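PDB 3TS3: capsid polyprotein VP90 from Turkey astrovirus 2, which probably self-assembles into an icosahedral T=3 immature capsid, with the globular P2 domain described here forming the projection, or spike, on its surface. Local coordinates for residues C[53-57]-C[68-73]; C[85-89]-C[100-105]; C[151-155]-C[167-172]. All coordinates share one frame; numbering follows the deposited sequence.

Contact 1: residues C[53-57]-C[68-73]. Unlike the reference sequence in segment 53-57: I54 (reference Thr). Unlike the reference sequence in segment 68-73: L68 (reference Ser).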
loop_
_atom_site.group_PDB
_atom_site.type_symbol
_atom_site.label_atom_id
_atom_site.label_comp_id
_atom_site.label_asym_id
_atom_site.label_seq_id
_atom_site.Cartn_x
_atom_site.Cartn_y
_atom_site.Cartn_z
ATOM N N THR C 53 -8.441 26.430 -8.440
ATOM C CA THR C 53 -9.157 25.932 -9.689
ATOM C C THR C 53 -8.210 25.447 -10.777
ATOM O O THR C 53 -8.560 24.505 -11.476
ATOM C CB THR C 53 -9.982 27.066 -10.326
ATOM O OG1 THR C 53 -9.157 28.228 -10.477
ATOM C CG2 THR C 53 -11.208 27.390 -9.471
ATOM N N ILE C 54 -7.016 26.017 -10.852
ATOM C CA ILE C 54 -6.040 25.539 -11.821
ATOM C C ILE C 54 -4.708 25.331 -11.122
ATOM O O ILE C 54 -3.729 25.997 -11.405
ATOM C CB ILE C 54 -5.876 26.541 -12.980
ATOM C CG1 ILE C 54 -7.250 26.965 -13.495
ATOM C CG2 ILE C 54 -5.055 25.935 -14.111
ATOM C CD1 ILE C 54 -7.182 27.995 -14.563
ATOM N N PRO C 55 -4.689 24.381 -10.203
ATOM C CA PRO C 55 -3.459 24.063 -9.480
ATOM C C PRO C 55 -2.409 23.385 -10.365
ATOM O O PRO C 55 -2.752 22.656 -11.285
ATOM C CB PRO C 55 -3.941 23.097 -8.393
ATOM C CG PRO C 55 -5.130 22.435 -8.996
ATOM C CD PRO C 55 -5.813 23.529 -9.781
ATOM N N SER C 56 -1.140 23.639 -10.070
ATOM C CA SER C 56 -0.039 23.007 -10.779
ATOM C C SER C 56 1.157 22.830 -9.868
ATOM O O SER C 56 1.268 23.495 -8.850
ATOM C CB SER C 56 0.388 23.841 -11.986
ATOM O OG SER C 56 1.159 24.956 -11.580
ATOM N N ILE C 57 2.055 21.940 -10.267
ATOM C CA ILE C 57 3.334 21.795 -9.607
ATOM C C ILE C 57 4.391 22.180 -10.644
ATOM O O ILE C 57 4.440 21.612 -11.717
ATOM C CB ILE C 57 3.570 20.346 -9.159
ATOM C CG1 ILE C 57 2.561 19.936 -8.077
ATOM C CG2 ILE C 57 4.996 20.175 -8.646
ATOM C CD1 ILE C 57 2.584 20.798 -6.834
ATOM N N LEU C 68 5.569 22.856 -15.879
ATOM C CA LEU C 68 4.687 22.386 -14.818
ATOM C C LEU C 68 3.897 21.143 -15.206
ATOM O O LEU C 68 3.823 20.785 -16.374
ATOM C CB LEU C 68 3.704 23.492 -14.445
ATOM C CG LEU C 68 2.762 23.911 -15.579
ATOM C CD1 LEU C 68 1.622 22.918 -15.750
ATOM C CD2 LEU C 68 2.201 25.293 -15.349
ATOM N N PHE C 69 3.306 20.503 -14.203
ATOM C CA PHE C 69 2.287 19.492 -14.420
ATOM C C PHE C 69 1.016 19.893 -13.667
ATOM O O PHE C 69 1.080 20.314 -12.527
ATOM C CB PHE C 69 2.756 18.037 -14.180
ATOM C CG PHE C 69 3.204 17.707 -12.770
ATOM C CD1 PHE C 69 2.310 17.214 -11.840
ATOM C CD2 PHE C 69 4.537 17.779 -12.419
ATOM C CE1 PHE C 69 2.727 16.862 -10.569
ATOM C CE2 PHE C 69 4.961 17.423 -11.151
ATOM C CZ PHE C 69 4.054 16.964 -10.226
ATOM N N LEU C 70 -0.120 19.831 -14.350
ATOM C CA LEU C 70 -1.397 20.226 -13.772
ATOM C C LEU C 70 -1.968 19.221 -12.782
ATOM O O LEU C 70 -1.750 18.035 -12.911
ATOM C CB LEU C 70 -2.421 20.494 -14.875
ATOM C CG LEU C 70 -2.096 21.587 -15.889
ATOM C CD1 LEU C 70 -3.055 21.489 -17.053
ATOM C CD2 LEU C 70 -2.185 22.955 -15.243
ATOM N N LEU C 71 -2.732 19.717 -11.819
ATOM C CA LEU C 71 -3.416 18.883 -10.836
ATOM C C LEU C 71 -4.911 19.138 -10.945
ATOM O O LEU C 71 -5.329 20.102 -11.556
ATOM C CB LEU C 71 -2.968 19.210 -9.413
ATOM C CG LEU C 71 -1.506 19.031 -9.023
ATOM C CD1 LEU C 71 -1.362 19.358 -7.547
ATOM C CD2 LEU C 71 -1.004 17.636 -9.308
ATOM N N ASP C 72 -5.711 18.258 -10.364
ATOM C CA ASP C 72 -7.157 18.440 -10.357
ATOM C C ASP C 72 -7.560 19.588 -9.438
ATOM O O ASP C 72 -6.980 19.764 -8.380
ATOM C CB ASP C 72 -7.860 17.161 -9.901
ATOM C CG ASP C 72 -7.683 16.018 -10.875
ATOM O OD1 ASP C 72 -8.158 16.122 -12.017
ATOM O OD2 ASP C 72 -7.075 15.008 -10.497
ATOM N N ALA C 73 -8.570 20.347 -9.839
ATOM C CA ALA C 73 -9.096 21.401 -8.982
ATOM C C ALA C 73 -9.632 20.744 -7.721
ATOM O O ALA C 73 -10.224 19.680 -7.788
ATOM C CB ALA C 73 -10.222 22.144 -9.693
HETATM O O HOH W 1 -4.996 22.438 -12.986
#

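Contact 2: residues C[85-89]-C[100-105]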
loop_
_atom_site.group_PDB
_atom_site.type_symbol
_atom_site.label_atom_id
_atom_site.label_comp_id
_atom_site.label_asym_id
_atom_site.label_seq_id
_atom_site.Cartn_x
_atom_site.Cartn_y
_atom_site.Cartn_z
ATOM N N THR C 85 7.688 5.670 7.725
ATOM C CA THR C 85 7.222 4.347 7.315
ATOM C C THR C 85 7.251 4.044 5.816
ATOM O O THR C 85 7.027 2.919 5.410
ATOM C CB THR C 85 5.804 4.086 7.842
ATOM O OG1 THR C 85 4.856 4.854 7.096
ATOM C CG2 THR C 85 5.719 4.476 9.304
ATOM N N GLY C 86 7.539 5.053 5.014
ATOM C CA GLY C 86 7.484 4.887 3.577
ATOM C C GLY C 86 8.448 3.886 2.970
ATOM O O GLY C 86 9.586 3.764 3.382
ATOM N N VAL C 87 7.960 3.164 1.971
ATOM C CA VAL C 87 8.783 2.220 1.229
ATOM C C VAL C 87 8.409 2.304 -0.241
ATOM O O VAL C 87 7.325 2.757 -0.571
ATOM C CB VAL C 87 8.587 0.763 1.707
ATOM C CG1 VAL C 87 8.997 0.608 3.163
ATOM C CG2 VAL C 87 7.151 0.307 1.485
ATOM N N LEU C 88 9.309 1.875 -1.117
ATOM C CA LEU C 88 8.969 1.780 -2.527
ATOM C C LEU C 88 8.935 0.327 -2.957
ATOM O O LEU C 88 9.885 -0.402 -2.720
ATOM C CB LEU C 88 9.981 2.511 -3.414
ATOM C CG LEU C 88 10.171 4.022 -3.306
ATOM C CD1 LEU C 88 11.035 4.516 -4.469
ATOM C CD2 LEU C 88 8.825 4.748 -3.288
ATOM N N PHE C 89 7.831 -0.064 -3.583
ATOM C CA PHE C 89 7.715 -1.365 -4.224
ATOM C C PHE C 89 8.132 -1.170 -5.669
ATOM O O PHE C 89 7.834 -0.155 -6.267
ATOM C CB PHE C 89 6.272 -1.879 -4.244
ATOM C CG PHE C 89 5.797 -2.482 -2.947
ATOM C CD1 PHE C 89 5.293 -1.683 -1.951
ATOM C CD2 PHE C 89 5.816 -3.848 -2.754
ATOM C CE1 PHE C 89 4.837 -2.223 -0.781
ATOM C CE2 PHE C 89 5.370 -4.399 -1.578
ATOM C CZ PHE C 89 4.868 -3.590 -0.594
ATOM N N GLN C 100 13.233 -0.186 -1.822
ATOM C CA GLN C 100 13.798 0.949 -1.098
ATOM C C GLN C 100 12.987 1.246 0.135
ATOM O O GLN C 100 11.797 1.024 0.170
ATOM C CB GLN C 100 13.817 2.253 -1.917
ATOM C CG GLN C 100 14.407 2.172 -3.296
ATOM C CD GLN C 100 15.918 2.260 -3.321
ATOM O OE1 GLN C 100 16.575 2.408 -2.295
ATOM N NE2 GLN C 100 16.472 2.178 -4.513
ATOM N N THR C 101 13.662 1.776 1.144
ATOM C CA THR C 101 13.011 2.436 2.250
ATOM C C THR C 101 13.252 3.909 1.967
ATOM O O THR C 101 14.001 4.251 1.074
ATOM C CB THR C 101 13.606 2.095 3.603
ATOM O OG1 THR C 101 14.986 2.445 3.614
ATOM C CG2 THR C 101 13.462 0.617 3.894
ATOM N N MET C 102 12.616 4.787 2.720
ATOM C CA MET C 102 12.869 6.205 2.530
ATOM C C MET C 102 14.333 6.495 2.852
ATOM O O MET C 102 14.952 7.340 2.238
ATOM C CB MET C 102 11.918 7.072 3.355
ATOM C CG MET C 102 10.455 7.063 2.862
ATOM S SD MET C 102 10.216 7.510 1.110
ATOM C CE MET C 102 10.102 5.865 0.378
ATOM N N LYS C 103 14.885 5.789 3.828
ATOM C CA LYS C 103 16.290 5.995 4.154
ATOM C C LYS C 103 17.241 5.620 3.017
ATOM O O LYS C 103 18.106 6.392 2.654
ATOM C CB LYS C 103 16.655 5.182 5.398
ATOM C CG LYS C 103 18.119 5.266 5.774
ATOM C CD LYS C 103 18.484 4.278 6.859
ATOM C CE LYS C 103 17.858 4.647 8.177
ATOM N NZ LYS C 103 18.454 3.794 9.242
ATOM N N THR C 104 17.074 4.434 2.450
ATOM C CA THR C 104 17.911 4.018 1.325
ATOM C C THR C 104 17.690 4.902 0.088
ATOM O O THR C 104 18.590 5.138 -0.701
ATOM C CB THR C 104 17.785 2.518 0.981
ATOM O OG1 THR C 104 16.492 2.251 0.450
ATOM C CG2 THR C 104 18.025 1.648 2.210
ATOM N N LEU C 105 16.472 5.396 -0.057
ATOM C CA LEU C 105 16.117 6.218 -1.203
ATOM C C LEU C 105 16.907 7.527 -1.213
ATOM O O LEU C 105 17.039 8.164 -2.240
ATOM C CB LEU C 105 14.613 6.472 -1.245
ATOM C CG LEU C 105 14.049 7.094 -2.527
ATOM C CD1 LEU C 105 14.377 6.275 -3.770
ATOM C CD2 LEU C 105 12.556 7.272 -2.371
#

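Contact 3: residues C[151-155]-C[167-172]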
loop_
_atom_site.group_PDB
_atom_site.type_symbol
_atom_site.label_atom_id
_atom_site.label_comp_id
_atom_site.label_asym_id
_atom_site.label_seq_id
_atom_site.Cartn_x
_atom_site.Cartn_y
_atom_site.Cartn_z
ATOM N N GLY C 151 -6.009 7.585 -10.623
ATOM C CA GLY C 151 -5.482 8.532 -11.590
ATOM C C GLY C 151 -5.539 9.992 -11.162
ATOM O O GLY C 151 -5.572 10.881 -11.992
ATOM N N ARG C 152 -5.533 10.232 -9.858
ATOM C CA ARG C 152 -5.537 11.594 -9.345
ATOM C C ARG C 152 -4.089 11.998 -9.134
ATOM O O ARG C 152 -3.404 11.458 -8.276
ATOM C CB ARG C 152 -6.287 11.658 -8.022
ATOM C CG ARG C 152 -6.587 13.067 -7.554
ATOM C CD ARG C 152 -7.286 13.064 -6.216
ATOM N NE ARG C 152 -7.798 14.385 -5.866
ATOM C CZ ARG C 152 -8.989 14.850 -6.218
ATOM N NH1 ARG C 152 -9.819 14.114 -6.943
ATOM N NH2 ARG C 152 -9.343 16.066 -5.845
ATOM N N ARG C 153 -3.643 12.953 -9.940
ATOM C CA ARG C 153 -2.262 13.399 -9.948
ATOM C C ARG C 153 -1.866 14.027 -8.620
ATOM O O ARG C 153 -2.652 14.714 -7.979
ATOM C CB ARG C 153 -2.031 14.399 -11.085
ATOM C CG ARG C 153 -0.563 14.672 -11.435
ATOM C CD ARG C 153 -0.191 13.881 -12.651
ATOM N NE ARG C 153 1.157 14.090 -13.177
ATOM C CZ ARG C 153 1.416 14.645 -14.354
ATOM N NH1 ARG C 153 0.427 15.097 -15.111
ATOM N NH2 ARG C 153 2.665 14.742 -14.775
ATOM N N ALA C 154 -0.617 13.774 -8.243
ATOM C CA ALA C 154 -0.048 14.191 -6.967
ATOM C C ALA C 154 1.459 14.382 -7.100
ATOM O O ALA C 154 2.029 14.112 -8.135
ATOM C CB ALA C 154 -0.351 13.166 -5.892
ATOM N N ALA C 155 2.092 14.863 -6.041
ATOM C CA ALA C 155 3.525 15.065 -6.070
ATOM C C ALA C 155 4.198 14.522 -4.828
ATOM O O ALA C 155 3.679 14.655 -3.739
ATOM C CB ALA C 155 3.843 16.540 -6.219
ATOM N N LEU C 167 4.422 13.957 0.816
ATOM C CA LEU C 167 3.464 13.543 -0.190
ATOM C C LEU C 167 2.352 14.585 -0.230
ATOM O O LEU C 167 1.694 14.825 0.760
ATOM C CB LEU C 167 2.901 12.169 0.169
ATOM C CG LEU C 167 1.832 11.606 -0.766
ATOM C CD1 LEU C 167 2.371 11.359 -2.161
ATOM C CD2 LEU C 167 1.237 10.348 -0.177
ATOM N N PHE C 168 2.176 15.217 -1.385
ATOM C CA PHE C 168 1.233 16.317 -1.525
ATOM C C PHE C 168 0.125 15.949 -2.497
ATOM O O PHE C 168 0.386 15.613 -3.634
ATOM C CB PHE C 168 1.995 17.557 -2.014
ATOM C CG PHE C 168 1.114 18.718 -2.374
ATOM C CD1 PHE C 168 0.444 19.408 -1.397
ATOM C CD2 PHE C 168 0.981 19.133 -3.684
ATOM C CE1 PHE C 168 -0.348 20.475 -1.709
ATOM C CE2 PHE C 168 0.177 20.200 -3.999
ATOM C CZ PHE C 168 -0.487 20.866 -3.015
ATOM N N PHE C 169 -1.111 15.994 -2.016
ATOM C CA PHE C 169 -2.250 15.607 -2.824
ATOM C C PHE C 169 -3.532 16.242 -2.312
ATOM O O PHE C 169 -3.598 16.686 -1.181
ATOM C CB PHE C 169 -2.379 14.078 -2.814
ATOM C CG PHE C 169 -2.631 13.503 -1.454
ATOM C CD1 PHE C 169 -3.902 13.138 -1.077
ATOM C CD2 PHE C 169 -1.604 13.347 -0.554
ATOM C CE1 PHE C 169 -4.138 12.626 0.154
ATOM C CE2 PHE C 169 -1.839 12.830 0.684
ATOM C CZ PHE C 169 -3.103 12.458 1.036
ATOM N N SER C 170 -4.558 16.279 -3.151
ATOM C CA SER C 170 -5.847 16.792 -2.723
ATOM C C SER C 170 -6.823 15.648 -2.464
ATOM O O SER C 170 -6.617 14.537 -2.916
ATOM C CB SER C 170 -6.440 17.746 -3.762
ATOM O OG SER C 170 -6.834 17.046 -4.925
ATOM N N THR C 171 -7.876 15.950 -1.718
ATOM C CA THR C 171 -8.971 15.025 -1.494
ATOM C C THR C 171 -10.268 15.739 -1.862
ATOM O O THR C 171 -10.328 16.959 -1.850
ATOM C CB THR C 171 -9.059 14.514 -0.033
ATOM O OG1 THR C 171 -9.036 15.615 0.876
ATOM C CG2 THR C 171 -7.904 13.588 0.282
ATOM N N THR C 172 -11.275 14.964 -2.238
ATOM C CA THR C 172 -12.583 15.499 -2.601
ATOM C C THR C 172 -13.324 16.115 -1.418
ATOM O O THR C 172 -14.164 16.983 -1.595
ATOM C CB THR C 172 -13.456 14.447 -3.267
ATOM O OG1 THR C 172 -13.596 13.334 -2.385
ATOM C CG2 THR C 172 -12.834 13.995 -4.563
HETATM O O HOH W 2 -4.260 14.834 -5.610
#

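Contact 1: residues C[53-57]-C[68-73]
I57 and F69 form the hydrogen-bonded antiparallel pair of a small beta hairpin made by strands 56-59 and 67-70. Among the backbone bonds, I57 N gives to F69 O and F69 N to I57 O, each at 2.9 Å. S56 and L70 follow as the non-hydrogen-bonded pair, and beyond these paired ends L71 N, just after its strand, donates to P55 O, just before the other, at 3.0 Å. That bond is skewed at the acceptor, its donor lying 42° above the carbonyl plane. A water donates to both P55 O and L71 O; proline has no N-H to give here, but its carbonyl oxygen accepts from both L71 N and the water.

The apolar contacts centre on I57, F69, L71 and P55. The side chains of I57 and F69 run side by side, and the beta-branched isoleucine lays CB over the ring face, 3.8 Å from the F69 centroid, in a CH-pi contact. The ring gets there because F69 CG sits between the backbone N and the carbonyl carbon (chi1 62°). L71 CD1 meets I57 CG1 at 4.0 Å, while P55 CG lies 3.9 Å from L71 CB.

S56 is small enough for its buried place, and its OG is satisfied by T124 O and N126 N. The hairpin lies against the large sheet: I57 and L71 touch F168 of strand 164-171, F69 touches A155 of strand 153-159, and P55 and L71 meet W77 of strand 76-81.

Contact 2: residues C[85-89]-C[100-105]
L88 meets both M102 and L105 at about a right angle, its two methyl branches shared between them: CD2 lies 4.0 Å from M102 CE, and CD1 lies 3.8 Å from L105 CD2. Leucine's forked end suits this double task. M102 reaches back by bending at chi2 (-55°) and again at chi3, which carries CE against the backbone of G86, 3.7 Å from G86 C. Glycine leaves room for the flexible thioether chain, with M102 CG only 3.8 Å from G86 CA. Beside them the CB atoms of L88 and Q100 touch across the strands.

These residues belong to the hairpin of strands 87-90 and 98-101, whose second strand runs straight into a short, weakly bonded helix at 102-105. L88 N donates to Q100 O at 2.9 Å; the return bond from Q100 N and the one from M102 N to G86 O are both weak. A capping box opens the helix: T104 N gives to T101 OG1 in a nearly straight bond (176°), and T101 N gives to T104 OG1 at 3.0 Å. Threonine fits both places because its hydroxyl can turn back to the backbone.

The Q100 chain bends away from L88, and its OE1 takes the T104 hydroxyl on a lone pair, OG1 to OE1 2.8 Å. T14 OG1 also bonds OE1, while Q100 NE2 bonds F17 O. V87, on the same face as T101, packs against F89 of the second subunit.

Contact 3: residues C[151-155]-C[167-172]
A155 and F168 are the hydrogen-bonded antiparallel pair of the beta hairpin formed by strands 153-159 and 164-171, which lies within the large antiparallel sheet of the spike domain. Strand 164-171 is flanked on its other edge by strand 76-81, and strand 153-159 by strand 142-148. A155 N donates to F168 O at 3.0 Å, and F168 N returns the bond to A155 O at 2.8 Å. The methyl of A154 is directed at the opposite strand, with A154 CB 3.4 Å from F168 O and also against F169 CB; alanine suits a place where the neighbouring backbone comes so near. The two phenylalanine rings leave the contact for other parts of the core, F168 touching I79, and the F169 ring meeting that of F187.

Away from this pair the strands spread, and R152 spans the gap. Its chain is extended, with CG anti to the backbone N (chi1 -168°), and brings the guanidinium side-on to S170. Two nitrogens grip one hydroxyl oxygen: R152 NE lies 3.0 Å from S170 OG, and R152 NH2 2.8 Å from the same S170 OG. That oxygen sits close to the guanidinium plane, so both N-H groups can address it, and the long arginine and short serine match each other in reach. NE also makes a weak bond to S170 O. The guanidinium is met obliquely by T172 CG2, while D72 packs against the R152 chain and D148 OD1 accepts from R152 N. The CB of R153 is directed away from strand 164-171; its side chain makes a cation-pi contact with W190, and its NE bonds S145 OG. Between the grip and the backbone pair a water bridges the strands, donating to R153 O at 2.9 Å and accepting from S170 N at 2.9 Å.

Overall arrangement
From the N terminus the contacts close in series, each over a hairpin, and none nests in or crosses another. Contact 1 closes the loop between strands 56-59 and 67-70, of which residues 61-65 are not modelled, contact 2 the loop between 87-90 and 98-101, and contact 3 that between 153-159 and 164-171. Contacts 1 and 3 lie on the same side of the chain's centre and touch: L71 CD2 packs 3.6 Å from R153 O, tying the small two-stranded hairpin to the large sheet. Contact 2 belongs to that large sheet too but lies across the centre, its own centre about 27 Å from that of contact 1 and about 19 Å from that of contact 3, beside the second subunit.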